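Local coordinates for Dbv8 protein (PDB 4MFZ) that probably transfers long aliphatic acyl groups from acyl-CoA onto glycopeptide antibiotics, as a GNAT-family N-acyltransferase that binds decanoyl-CoA, at residues Q304-L309 with T321-G326; D291-E296 with W329-G334; E60-L65 with P73-I78. All coordinates share one frame; numbering follows the deposited sequence.

The three contacts divide between two family regions of one chain. Contact 3 comes first in sequence and pairs helices 58-67 and 72-81 of the N-terminal region; its nearest atoms are about 15 Å from those of contact 2 and about 17 Å from those of contact 1. Contacts 1 and 2 belong to the GNAT-like C-terminal region, their centres about 16 Å apart, with contact 1 nested inside the loop closed by contact 2. They are joined through helix 314-324, whose Leu323 packs on Asp291, Leu295 and Trp329. The helix thus meets a surface loop, helix 291-299 and, at Trp329, the approach to strand 330-337 of the sheet beside the decanoyl-CoA site.

Contact 1. Residues Q304-L309 with T321-G326; sequences QPLEEL and THLLAG
Leu306 makes the direct contacts of its segment, with two successive leucines of the other, Leu323 and Leu324. The close apolar approaches all run through one methyl. CD2 of Leu306 lies 3.9 Å from CB of Leu323, close to the helix backbone, and the two side chains run roughly perpendicular. The same CD2 approaches the end of Leu324, 4.1 Å from its CD2, where the side chains lie alongside, pointing opposite ways. Leu306 has an unusual first torsion, chi1 -102°, well away from a staggered value, and it directs this branch into the angle between the two leucines.

No hydrogen bond joins the two segments. A short 3-10 segment carries Leu306, and Glu308 N is bonded to Pro305 O at 2.9 Å. Across from it the helix closes in a Schellman motif: Gly326, with positive phi, donates from its N to Leu323 O at 3.0 Å, one of two bonds back into the last turn.

Leu306 also rests on Tyr301, and Leu323 on Leu295 of helix 291-299. The contact sets the surface loop between helices 291-299 and 314-324 against the C-terminal end of the latter. With only 155 Å² buried, loop and helix end meet by apolar contact alone.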
ATOM      1  N   GLN A 304      -5.153  14.255 -17.487  1.00 36.72           N
ATOM      2  CA  GLN A 304      -4.983  15.621 -18.049  1.00 38.04           C
ATOM      3  C   GLN A 304      -4.162  15.620 -19.353  1.00 36.70           C
ATOM      4  O   GLN A 304      -3.428  14.667 -19.617  1.00 37.29           O
ATOM      5  CB  GLN A 304      -4.445  16.639 -17.024  1.00 39.73           C
ATOM      6  CG  GLN A 304      -3.271  16.198 -16.180  1.00 40.81           C
ATOM      7  CD  GLN A 304      -3.687  15.300 -15.026  1.00 42.89           C
ATOM      8  OE1 GLN A 304      -3.045  14.291 -14.759  1.00 42.24           O
ATOM      9  NE2 GLN A 304      -4.782  15.649 -14.357  1.00 45.07           N
ATOM     10  N   PRO A 305      -4.328  16.656 -20.195  1.00 36.17           N
ATOM     11  CA  PRO A 305      -3.494  16.698 -21.410  1.00 35.88           C
ATOM     12  C   PRO A 305      -2.001  16.681 -21.069  1.00 33.96           C
ATOM     13  O   PRO A 305      -1.573  17.359 -20.128  1.00 33.19           O
ATOM     14  CB  PRO A 305      -3.880  18.037 -22.058  1.00 35.56           C
ATOM     15  CG  PRO A 305      -5.278  18.296 -21.564  1.00 37.51           C
ATOM     16  CD  PRO A 305      -5.305  17.765 -20.157  1.00 35.94           C
ATOM     17  N   LEU A 306      -1.231  15.912 -21.832  1.00 32.25           N
ATOM     18  CA  LEU A 306       0.199  15.767 -21.605  1.00 34.84           C
ATOM     19  C   LEU A 306       0.983  17.068 -21.507  1.00 36.70           C
ATOM     20  O   LEU A 306       1.890  17.167 -20.675  1.00 36.51           O
ATOM     21  CB  LEU A 306       0.824  14.829 -22.641  1.00 36.12           C
ATOM     22  CG  LEU A 306       1.141  13.393 -22.197  1.00 36.71           C
ATOM     23  CD1 LEU A 306       0.076  12.800 -21.280  1.00 38.58           C
ATOM     24  CD2 LEU A 306       1.416  12.483 -23.390  1.00 34.08           C
ATOM     25  N   GLU A 307       0.630  18.066 -22.322  1.00 37.17           N
ATOM     26  CA  GLU A 307       1.326  19.369 -22.328  1.00 38.78           C
ATOM     27  C   GLU A 307       1.061  20.185 -21.067  1.00 38.52           C
ATOM     28  O   GLU A 307       1.763  21.156 -20.771  1.00 37.51           O
ATOM     29  CB  GLU A 307       0.978  20.182 -23.586  1.00 42.39           C
ATOM     30  CG  GLU A 307      -0.490  20.548 -23.754  1.00 47.83           C
ATOM     31  CD  GLU A 307      -1.320  19.434 -24.395  1.00 54.19           C
ATOM     32  OE1 GLU A 307      -0.826  18.285 -24.529  1.00 55.65           O
ATOM     33  OE2 GLU A 307      -2.484  19.708 -24.774  1.00 55.84           O
ATOM     34  N   GLU A 308       0.054  19.765 -20.312  1.00 39.18           N
ATOM     35  CA  GLU A 308      -0.307  20.404 -19.050  1.00 38.56           C
ATOM     36  C   GLU A 308       0.544  19.911 -17.873  1.00 36.90           C
ATOM     37  O   GLU A 308       0.548  20.539 -16.813  1.00 36.28           O
ATOM     38  CB  GLU A 308      -1.766  20.084 -18.760  1.00 42.86           C
ATOM     39  CG  GLU A 308      -2.567  21.194 -18.130  1.00 47.41           C
ATOM     40  CD  GLU A 308      -4.051  20.967 -18.338  1.00 53.08           C
ATOM     41  OE1 GLU A 308      -4.705  20.451 -17.402  1.00 55.36           O
ATOM     42  OE2 GLU A 308      -4.549  21.264 -19.451  1.00 55.22           O
ATOM     43  N   LEU A 309       1.235  18.774 -18.039  1.00 34.39           N
ATOM     44  CA  LEU A 309       2.013  18.169 -16.930  1.00 32.84           C
ATOM     45  C   LEU A 309       3.251  18.997 -16.538  1.00 31.98           C
ATOM     46  O   LEU A 309       3.812  19.709 -17.377  1.00 29.96           O
ATOM     47  CB  LEU A 309       2.437  16.734 -17.258  1.00 30.86           C
ATOM     48  CG  LEU A 309       1.544  15.520 -16.970  1.00 31.38           C
ATOM     49  CD1 LEU A 309       0.403  15.788 -15.987  1.00 28.85           C
ATOM     50  CD2 LEU A 309       1.027  14.911 -18.262  1.00 31.02           C
ATOM     51  N   THR A 321       8.202  13.726 -23.424  1.00 27.58           N
ATOM     52  CA  THR A 321       8.783  13.771 -24.762  1.00 26.55           C
ATOM     53  C   THR A 321       8.678  12.407 -25.447  1.00 26.97           C
ATOM     54  O   THR A 321       8.285  12.333 -26.615  1.00 26.42           O
ATOM     55  CB  THR A 321      10.236  14.328 -24.828  1.00 28.70           C
ATOM     56  OG1 THR A 321      11.177  13.296 -24.522  1.00 33.49           O
ATOM     57  CG2 THR A 321      10.440  15.526 -23.919  1.00 27.44           C
ATOM     58  N   HIS A 322       8.994  11.340 -24.711  1.00 26.53           N
ATOM     59  CA  HIS A 322       8.932   9.965 -25.230  1.00 25.42           C
ATOM     60  C   HIS A 322       7.539   9.608 -25.720  1.00 25.91           C
ATOM     61  O   HIS A 322       7.363   9.080 -26.828  1.00 25.04           O
ATOM     62  CB  HIS A 322       9.354   9.026 -24.119  1.00 25.04           C
ATOM     63  CG  HIS A 322       9.771   7.653 -24.570  1.00 25.81           C
ATOM     64  ND1 HIS A 322       9.008   6.547 -24.346  1.00 25.88           N
ATOM     65  CD2 HIS A 322      10.926   7.210 -25.194  1.00 24.45           C
ATOM     66  CE1 HIS A 322       9.650   5.468 -24.813  1.00 24.84           C
ATOM     67  NE2 HIS A 322      10.822   5.875 -25.331  1.00 26.61           N
ATOM     68  N   LEU A 323       6.540   9.878 -24.885  1.00 25.20           N
ATOM     69  CA  LEU A 323       5.138   9.629 -25.223  1.00 26.52           C
ATOM     70  C   LEU A 323       4.621  10.495 -26.388  1.00 27.18           C
ATOM     71  O   LEU A 323       3.933   9.991 -27.274  1.00 28.34           O
ATOM     72  CB  LEU A 323       4.252   9.825 -23.981  1.00 24.79           C
ATOM     73  CG  LEU A 323       4.268   8.693 -22.931  1.00 26.17           C
ATOM     74  CD1 LEU A 323       3.346   8.972 -21.744  1.00 24.64           C
ATOM     75  CD2 LEU A 323       3.875   7.373 -23.570  1.00 24.44           C
ATOM     76  N   LEU A 324       4.946  11.791 -26.376  1.00 28.46           N
ATOM     77  CA  LEU A 324       4.555  12.707 -27.461  1.00 28.99           C
ATOM     78  C   LEU A 324       5.193  12.314 -28.802  1.00 30.39           C
ATOM     79  O   LEU A 324       4.587  12.530 -29.869  1.00 31.44           O
ATOM     80  CB  LEU A 324       4.807  14.184 -27.110  1.00 30.32           C
ATOM     81  CG  LEU A 324       3.827  14.873 -26.144  1.00 30.26           C
ATOM     82  CD1 LEU A 324       4.197  16.344 -25.931  1.00 30.32           C
ATOM     83  CD2 LEU A 324       2.385  14.751 -26.640  1.00 31.01           C
ATOM     84  N   ALA A 325       6.378  11.700 -28.748  1.00 26.58           N
ATOM     85  CA  ALA A 325       7.041  11.213 -29.951  1.00 27.38           C
ATOM     86  C   ALA A 325       6.446   9.894 -30.461  1.00 28.49           C
ATOM     87  O   ALA A 325       6.959   9.323 -31.406  1.00 26.23           O
ATOM     88  CB  ALA A 325       8.545  11.074 -29.734  1.00 25.77           C
ATOM     89  N   GLY A 326       5.359   9.422 -29.839  1.00 30.61           N
ATOM     90  CA  GLY A 326       4.703   8.167 -30.267  1.00 30.13           C
ATOM     91  C   GLY A 326       5.416   6.888 -29.841  1.00 29.96           C
ATOM     92  O   GLY A 326       5.161   5.818 -30.398  1.00 30.73           O
TER

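Contact 2. Residues D291-E296 with W329-G334; sequences DDAILE and WYQRSG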
ATOM      1  N   ASP A 291       3.094   2.584 -19.847  1.00 29.34           N
ATOM      2  CA  ASP A 291       2.696   3.995 -19.957  1.00 29.71           C
ATOM      3  C   ASP A 291       1.873   4.433 -18.750  1.00 29.43           C
ATOM      4  O   ASP A 291       2.178   5.452 -18.128  1.00 27.92           O
ATOM      5  CB  ASP A 291       1.931   4.278 -21.259  1.00 30.87           C
ATOM      6  CG  ASP A 291       2.789   4.100 -22.518  1.00 30.64           C
ATOM      7  OD1 ASP A 291       4.029   3.950 -22.437  1.00 29.99           O
ATOM      8  OD2 ASP A 291       2.195   4.144 -23.613  1.00 32.66           O
ATOM      9  N   ASP A 292       0.845   3.659 -18.396  1.00 31.14           N
ATOM     10  CA  ASP A 292       0.006   3.981 -17.221  1.00 31.81           C
ATOM     11  C   ASP A 292       0.843   4.072 -15.952  1.00 32.35           C
ATOM     12  O   ASP A 292       0.715   5.024 -15.157  1.00 30.89           O
ATOM     13  CB  ASP A 292      -1.107   2.936 -17.000  1.00 36.87           C
ATOM     14  CG  ASP A 292      -2.242   3.037 -18.023  1.00 41.15           C
ATOM     15  OD1 ASP A 292      -2.090   3.750 -19.034  1.00 43.93           O
ATOM     16  OD2 ASP A 292      -3.298   2.391 -17.811  1.00 44.98           O
ATOM     17  N   ALA A 293       1.700   3.071 -15.757  1.00 29.81           N
ATOM     18  CA  ALA A 293       2.437   2.972 -14.515  1.00 29.44           C
ATOM     19  C   ALA A 293       3.472   4.100 -14.361  1.00 28.48           C
ATOM     20  O   ALA A 293       3.629   4.641 -13.278  1.00 31.68           O
ATOM     21  CB  ALA A 293       3.101   1.612 -14.401  1.00 31.47           C
ATOM     22  N   ILE A 294       4.179   4.446 -15.427  1.00 24.55           N
ATOM     23  CA  ILE A 294       5.148   5.543 -15.343  1.00 24.05           C
ATOM     24  C   ILE A 294       4.462   6.903 -15.125  1.00 24.13           C
ATOM     25  O   ILE A 294       4.924   7.721 -14.337  1.00 23.02           O
ATOM     26  CB  ILE A 294       6.115   5.564 -16.528  1.00 20.92           C
ATOM     27  CG1 ILE A 294       7.369   6.360 -16.154  1.00 21.12           C
ATOM     28  CG2 ILE A 294       5.416   6.071 -17.784  1.00 21.77           C
ATOM     29  CD1 ILE A 294       8.580   6.060 -17.001  1.00 19.71           C
ATOM     30  N   LEU A 295       3.337   7.106 -15.793  1.00 25.28           N
ATOM     31  CA  LEU A 295       2.534   8.309 -15.618  1.00 26.25           C
ATOM     32  C   LEU A 295       1.998   8.361 -14.209  1.00 28.49           C
ATOM     33  O   LEU A 295       1.891   9.441 -13.631  1.00 29.77           O
ATOM     34  CB  LEU A 295       1.377   8.329 -16.624  1.00 24.87           C
ATOM     35  CG  LEU A 295       1.786   8.596 -18.084  1.00 24.97           C
ATOM     36  CD1 LEU A 295       0.625   8.345 -19.045  1.00 24.26           C
ATOM     37  CD2 LEU A 295       2.369   9.987 -18.267  1.00 23.32           C
ATOM     38  N   GLU A 296       1.684   7.187 -13.654  1.00 29.91           N
ATOM     39  CA  GLU A 296       1.234   7.087 -12.280  1.00 31.38           C
ATOM     40  C   GLU A 296       2.317   7.519 -11.299  1.00 32.57           C
ATOM     41  O   GLU A 296       2.089   8.390 -10.456  1.00 30.97           O
ATOM     42  CB  GLU A 296       0.762   5.662 -11.964  1.00 35.10           C
ATOM     43  CG  GLU A 296       0.541   5.361 -10.482  1.00 38.15           C
ATOM     44  CD  GLU A 296      -0.636   6.111  -9.861  1.00 42.97           C
ATOM     45  OE1 GLU A 296      -1.554   6.556 -10.595  1.00 45.76           O
ATOM     46  OE2 GLU A 296      -0.657   6.236  -8.613  1.00 46.94           O
ATOM     47  N   TRP A 329       6.646   3.212 -22.932  1.00 25.83           N
ATOM     48  CA  TRP A 329       7.346   2.762 -21.729  1.00 25.49           C
ATOM     49  C   TRP A 329       6.951   1.374 -21.329  1.00 26.15           C
ATOM     50  O   TRP A 329       5.794   0.989 -21.484  1.00 23.90           O
ATOM     51  CB  TRP A 329       7.042   3.714 -20.587  1.00 24.94           C
ATOM     52  CG  TRP A 329       7.584   5.091 -20.853  1.00 22.74           C
ATOM     53  CD1 TRP A 329       6.879   6.219 -21.279  1.00 22.63           C
ATOM     54  CD2 TRP A 329       8.981   5.513 -20.756  1.00 22.10           C
ATOM     55  NE1 TRP A 329       7.731   7.298 -21.431  1.00 22.72           N
ATOM     56  CE2 TRP A 329       9.010   6.937 -21.130  1.00 21.81           C
ATOM     57  CE3 TRP A 329      10.170   4.879 -20.395  1.00 22.65           C
ATOM     58  CZ2 TRP A 329      10.190   7.675 -21.130  1.00 22.09           C
ATOM     59  CZ3 TRP A 329      11.354   5.634 -20.406  1.00 22.13           C
ATOM     60  CH2 TRP A 329      11.361   7.004 -20.755  1.00 21.90           C
ATOM     61  N   TYR A 330       7.908   0.623 -20.781  1.00 27.96           N
ATOM     62  CA  TYR A 330       7.649  -0.739 -20.264  1.00 28.30           C
ATOM     63  C   TYR A 330       7.992  -0.910 -18.782  1.00 28.22           C
ATOM     64  O   TYR A 330       8.887  -0.256 -18.261  1.00 28.37           O
ATOM     65  CB  TYR A 330       8.367  -1.796 -21.132  1.00 28.81           C
ATOM     66  CG  TYR A 330       7.926  -1.678 -22.564  1.00 29.85           C
ATOM     67  CD1 TYR A 330       6.779  -2.339 -23.012  1.00 30.75           C
ATOM     68  CD2 TYR A 330       8.607  -0.844 -23.458  1.00 28.95           C
ATOM     69  CE1 TYR A 330       6.336  -2.202 -24.320  1.00 30.81           C
ATOM     70  CE2 TYR A 330       8.171  -0.698 -24.762  1.00 30.92           C
ATOM     71  CZ  TYR A 330       7.036  -1.376 -25.183  1.00 32.02           C
ATOM     72  OH  TYR A 330       6.598  -1.235 -26.479  1.00 32.23           O
ATOM     73  N   GLN A 331       7.243  -1.773 -18.103  1.00 28.24           N
ATOM     74  CA  GLN A 331       7.611  -2.278 -16.794  1.00 27.99           C
ATOM     75  C   GLN A 331       8.436  -3.532 -16.985  1.00 28.66           C
ATOM     76  O   GLN A 331       8.170  -4.311 -17.912  1.00 28.98           O
ATOM     77  CB  GLN A 331       6.365  -2.682 -16.041  1.00 31.43           C
ATOM     78  CG  GLN A 331       5.493  -1.527 -15.602  1.00 32.99           C
ATOM     79  CD  GLN A 331       4.436  -2.007 -14.647  1.00 33.87           C
ATOM     80  OE1 GLN A 331       4.489  -1.750 -13.446  1.00 32.85           O
ATOM     81  NE2 GLN A 331       3.489  -2.755 -15.171  1.00 35.74           N
ATOM     82  N   ARG A 332       9.421  -3.753 -16.120  1.00 25.76           N
ATOM     83  CA  ARG A 332      10.133  -5.039 -16.122  1.00 26.72           C
ATOM     84  C   ARG A 332      10.100  -5.656 -14.737  1.00 26.19           C
ATOM     85  O   ARG A 332      10.030  -4.936 -13.732  1.00 25.81           O
ATOM     86  CB  ARG A 332      11.590  -4.922 -16.622  1.00 26.96           C
ATOM     87  CG  ARG A 332      11.791  -4.054 -17.859  1.00 28.54           C
ATOM     88  CD  ARG A 332      11.450  -4.760 -19.164  1.00 30.83           C
ATOM     89  NE  ARG A 332      12.629  -5.449 -19.662  1.00 34.49           N
ATOM     90  CZ  ARG A 332      12.855  -6.736 -19.472  1.00 32.79           C
ATOM     91  NH1 ARG A 332      11.970  -7.444 -18.826  1.00 36.89           N
ATOM     92  NH2 ARG A 332      13.950  -7.308 -19.926  1.00 32.97           N
ATOM     93  N   SER A 333      10.154  -6.987 -14.709  1.00 23.07           N
ATOM     94  CA  SER A 333      10.259  -7.760 -13.485  1.00 23.31           C
ATOM     95  C   SER A 333      11.703  -8.112 -13.243  1.00 22.39           C
ATOM     96  O   SER A 333      12.449  -8.406 -14.173  1.00 22.43           O
ATOM     97  CB  SER A 333       9.428  -9.047 -13.594  1.00 22.82           C
ATOM     98  OG  SER A 333       8.075  -8.698 -13.753  1.00 22.65           O
ATOM     99  N   GLY A 334      12.117  -8.059 -11.991  1.00 23.22           N
ATOM    100  CA  GLY A 334      13.513  -8.318 -11.679  1.00 23.39           C
ATOM    101  C   GLY A 334      13.636  -9.065 -10.365  1.00 22.84           C
ATOM    102  O   GLY A 334      12.657  -9.157  -9.639  1.00 21.60           O
TER
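Asp291, in the first turn of helix 291-299, accepts a hydrogen bond from the backbone of Trp329. Its OD1 lies 2.8 Å from Trp329 N, and the N-H points almost straight at it, at 170°, meeting the oxygen nearly along its C-O axis. OD1 also comes within 3.5 Å of Trp329 CB and sits at the edge of the indole, whose plane stands 79° from that of the carboxylate.

One turn further along the helix, Ile294 covers a face of the same indole. With CG1 anti to the backbone N (chi1 -160°) and the chain extended beyond it, CD1 reaches over the six-membered ring, 4.1 Å from the centroid, in a CH-pi contact displaced toward the rim. The other branch touches the pyrrole part, with CG2 3.8 Å from Trp329 CD1. Ala293 makes a lighter contact: its CB lies 3.8 Å from Gln331 OE1, against the extended end of that side chain.

In the next shell, helix 314-324 supports both sides. Its Leu323 packs on Asp291, Val319 lies against Ile294, and the rings of His322 and Trp329 meet. The strand is fixed by backbone bonds from Gln331 to Gln288 and from Arg332 to Ser256. Strand 330-337 therefore runs between strands 251-256 and 281-289, and the side chain of Gln331 comes within about 7 Å of the bound decanoyl-CoA. A mixed sheet flanked by helices is characteristic of the GNAT fold, and here the contact lies near the bound acyl-CoA.

Contact 3. Residues E60-L65 with P73-I78; sequences EARDLL and PDVEEI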
ATOM      1  N   GLU A  60      -7.919  12.154  20.434  1.00 28.71           N
ATOM      2  CA  GLU A  60      -7.190  10.898  20.409  1.00 27.99           C
ATOM      3  C   GLU A  60      -6.977  10.524  18.931  1.00 26.96           C
ATOM      4  O   GLU A  60      -5.869  10.190  18.533  1.00 25.90           O
ATOM      5  CB  GLU A  60      -7.972   9.806  21.153  1.00 31.53           C
ATOM      6  CG  GLU A  60      -7.134   8.599  21.563  1.00 33.11           C
ATOM      7  CD  GLU A  60      -7.964   7.359  21.865  1.00 36.02           C
ATOM      8  OE1 GLU A  60      -9.134   7.490  22.315  1.00 38.52           O
ATOM      9  OE2 GLU A  60      -7.445   6.241  21.648  1.00 34.41           O
ATOM     10  N   ALA A  61      -8.040  10.625  18.125  1.00 24.92           N
ATOM     11  CA  ALA A  61      -7.969  10.394  16.675  1.00 25.90           C
ATOM     12  C   ALA A  61      -6.966  11.334  15.966  1.00 25.15           C
ATOM     13  O   ALA A  61      -6.081  10.859  15.253  1.00 22.09           O
ATOM     14  CB  ALA A  61      -9.356  10.485  16.041  1.00 22.94           C
ATOM     15  N   ARG A  62      -7.108  12.651  16.169  1.00 25.36           N
ATOM     16  CA  ARG A  62      -6.147  13.638  15.623  1.00 24.85           C
ATOM     17  C   ARG A  62      -4.705  13.218  15.902  1.00 24.14           C
ATOM     18  O   ARG A  62      -3.883  13.126  14.975  1.00 23.73           O
ATOM     19  CB  ARG A  62      -6.404  15.025  16.225  1.00 25.86           C
ATOM     20  CG  ARG A  62      -7.764  15.589  15.855  1.00 27.02           C
ATOM     21  CD  ARG A  62      -8.013  17.009  16.375  1.00 28.28           C
ATOM     22  NE  ARG A  62      -9.267  17.483  15.786  1.00 29.29           N
ATOM     23  CZ  ARG A  62     -10.492  17.296  16.287  1.00 29.12           C
ATOM     24  NH1 ARG A  62     -10.692  16.681  17.441  1.00 31.07           N
ATOM     25  NH2 ARG A  62     -11.541  17.738  15.616  1.00 32.07           N
ATOM     26  N   ASP A  63      -4.417  12.937  17.177  1.00 23.44           N
ATOM     27  CA  ASP A  63      -3.068  12.536  17.627  1.00 25.64           C
ATOM     28  C   ASP A  63      -2.525  11.264  16.940  1.00 25.97           C
ATOM     29  O   ASP A  63      -1.381  11.238  16.454  1.00 24.99           O
ATOM     30  CB  ASP A  63      -3.029  12.324  19.138  1.00 27.12           C
ATOM     31  CG  ASP A  63      -3.153  13.620  19.926  1.00 31.57           C
ATOM     32  OD1 ASP A  63      -3.228  14.740  19.340  1.00 30.02           O
ATOM     33  OD2 ASP A  63      -3.184  13.500  21.170  1.00 35.72           O
ATOM     34  N   LEU A  64      -3.339  10.217  16.910  1.00 23.58           N
ATOM     35  CA  LEU A  64      -2.950   8.999  16.226  1.00 22.46           C
ATOM     36  C   LEU A  64      -2.737   9.252  14.728  1.00 22.49           C
ATOM     37  O   LEU A  64      -1.711   8.849  14.177  1.00 20.57           O
ATOM     38  CB  LEU A  64      -3.988   7.892  16.463  1.00 23.23           C
ATOM     39  CG  LEU A  64      -3.654   6.484  15.945  1.00 23.21           C
ATOM     40  CD1 LEU A  64      -2.315   6.028  16.514  1.00 23.14           C
ATOM     41  CD2 LEU A  64      -4.772   5.507  16.305  1.00 21.83           C
ATOM     42  N   LEU A  65      -3.680   9.949  14.082  1.00 21.92           N
ATOM     43  CA  LEU A  65      -3.576  10.168  12.632  1.00 22.18           C
ATOM     44  C   LEU A  65      -2.359  11.038  12.254  1.00 22.68           C
ATOM     45  O   LEU A  65      -1.783  10.865  11.183  1.00 21.69           O
ATOM     46  CB  LEU A  65      -4.873  10.756  12.054  1.00 21.65           C
ATOM     47  CG  LEU A  65      -6.080   9.810  11.992  1.00 22.24           C
ATOM     48  CD1 LEU A  65      -7.378  10.607  11.882  1.00 21.50           C
ATOM     49  CD2 LEU A  65      -5.954   8.827  10.838  1.00 21.92           C
ATOM     50  N   PRO A  73      -5.736  18.435   6.022  1.00 39.63           N
ATOM     51  CA  PRO A  73      -7.128  18.529   5.526  1.00 36.79           C
ATOM     52  C   PRO A  73      -7.895  17.197   5.704  1.00 35.06           C
ATOM     53  O   PRO A  73      -9.102  17.190   6.016  1.00 31.33           O
ATOM     54  CB  PRO A  73      -6.961  18.874   4.036  1.00 36.75           C
ATOM     55  CG  PRO A  73      -5.602  18.359   3.679  1.00 39.11           C
ATOM     56  CD  PRO A  73      -4.754  18.514   4.923  1.00 40.56           C
ATOM     57  N   ASP A  74      -7.186  16.079   5.544  1.00 30.87           N
ATOM     58  CA  ASP A  74      -7.823  14.773   5.669  1.00 29.80           C
ATOM     59  C   ASP A  74      -8.104  14.395   7.108  1.00 28.34           C
ATOM     60  O   ASP A  74      -9.147  13.822   7.385  1.00 27.63           O
ATOM     61  CB  ASP A  74      -7.000  13.705   4.968  1.00 29.39           C
ATOM     62  CG  ASP A  74      -6.980  13.899   3.467  1.00 28.49           C
ATOM     63  OD1 ASP A  74      -7.910  13.432   2.787  1.00 27.58           O
ATOM     64  OD2 ASP A  74      -6.031  14.524   2.973  1.00 30.01           O
ATOM     65  N   VAL A  75      -7.186  14.735   8.013  1.00 26.84           N
ATOM     66  CA  VAL A  75      -7.349  14.431   9.419  1.00 28.37           C
ATOM     67  C   VAL A  75      -8.731  14.886   9.906  1.00 29.20           C
ATOM     68  O   VAL A  75      -9.503  14.085  10.445  1.00 27.39           O
ATOM     69  CB  VAL A  75      -6.223  15.046  10.269  1.00 28.81           C
ATOM     70  CG1 VAL A  75      -6.565  15.020  11.750  1.00 29.20           C
ATOM     71  CG2 VAL A  75      -4.924  14.294  10.040  1.00 30.79           C
ATOM     72  N   GLU A  76      -9.044  16.161   9.685  1.00 28.28           N
ATOM     73  CA  GLU A  76     -10.320  16.728  10.101  1.00 28.58           C
ATOM     74  C   GLU A  76     -11.542  16.034   9.468  1.00 27.87           C
ATOM     75  O   GLU A  76     -12.534  15.759  10.161  1.00 25.58           O
ATOM     76  CB  GLU A  76     -10.342  18.243   9.861  1.00 29.30           C
ATOM     77  CG  GLU A  76      -9.386  19.025  10.764  1.00 31.23           C
ATOM     78  CD  GLU A  76      -9.332  18.525  12.210  1.00 31.44           C
ATOM     79  OE1 GLU A  76     -10.368  18.432  12.888  1.00 35.61           O
ATOM     80  OE2 GLU A  76      -8.235  18.232  12.704  1.00 33.79           O
ATOM     81  N   GLU A  77     -11.462  15.740   8.168  1.00 27.61           N
ATOM     82  CA  GLU A  77     -12.534  14.991   7.502  1.00 28.03           C
ATOM     83  C   GLU A  77     -12.708  13.590   8.106  1.00 25.05           C
ATOM     84  O   GLU A  77     -13.837  13.178   8.399  1.00 22.23           O
ATOM     85  CB  GLU A  77     -12.291  14.865   6.005  1.00 31.81           C
ATOM     86  CG  GLU A  77     -12.220  16.179   5.259  1.00 37.41           C
ATOM     87  CD  GLU A  77     -12.476  16.007   3.766  1.00 43.11           C
ATOM     88  OE1 GLU A  77     -11.809  15.174   3.097  1.00 41.16           O
ATOM     89  OE2 GLU A  77     -13.368  16.713   3.250  1.00 47.11           O
ATOM     90  N   ILE A  78     -11.588  12.881   8.294  1.00 22.09           N
ATOM     91  CA  ILE A  78     -11.613  11.528   8.864  1.00 21.04           C
ATOM     92  C   ILE A  78     -12.199  11.531  10.260  1.00 21.40           C
ATOM     93  O   ILE A  78     -13.063  10.698  10.570  1.00 20.07           O
ATOM     94  CB  ILE A  78     -10.235  10.830   8.896  1.00 19.81           C
ATOM     95  CG1 ILE A  78      -9.699  10.669   7.472  1.00 19.79           C
ATOM     96  CG2 ILE A  78     -10.382   9.453   9.566  1.00 19.29           C
ATOM     97  CD1 ILE A  78      -8.255  10.210   7.361  1.00 18.91           C
TER
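Arg62 and Glu76 are brought together by unlike chain shapes: the arginine chain is stretched out (chi2 -177°), whereas the glutamate turns sharply after CG (chi2 -40°) and folds its carboxylate back toward the neighbouring helix. They link helices 58-67 and 72-81, a helical hairpin in the N-terminal region, whose short axis segments approach to 9.9 Å and run at 143° to each other, roughly antiparallel.

Beneath the ion pair lies an apolar seam. Val75 sits opposite Arg62 in the backbone register, and its CG1 touches Arg62 CA at 4.1 Å. The other valine methyl, CG2, lies 4.1 Å from Leu65 CB. Farther along, Leu65 CD1 packs on Ile78 CG2 at 4.0 Å, the two side chains meeting at a slant. Val70, in the turn between the helices, touches Leu65, Val75 and Ile78, while Val132 of helix 130-148 reaches Leu65 and Ile78. The buried part of the hairpin is thus flanked by Val70 of the connection and by helix 130-148.

Toward the surface a salt bridge spans the two helices. A second acid, Asp59, pairs with NH1 of Arg62, so the guanidinium is held from two carboxylates and its rotation is probably restricted. The guanidinium and the Glu76 carboxylate are nearly coplanar, and the arginine presents its side edge. Both NE and NH2 of Arg62 converge on the syn lone pair of Glu76 OE1, at 3.2 Å and 3.0 Å respectively, while NE adds a weak bond to OE2.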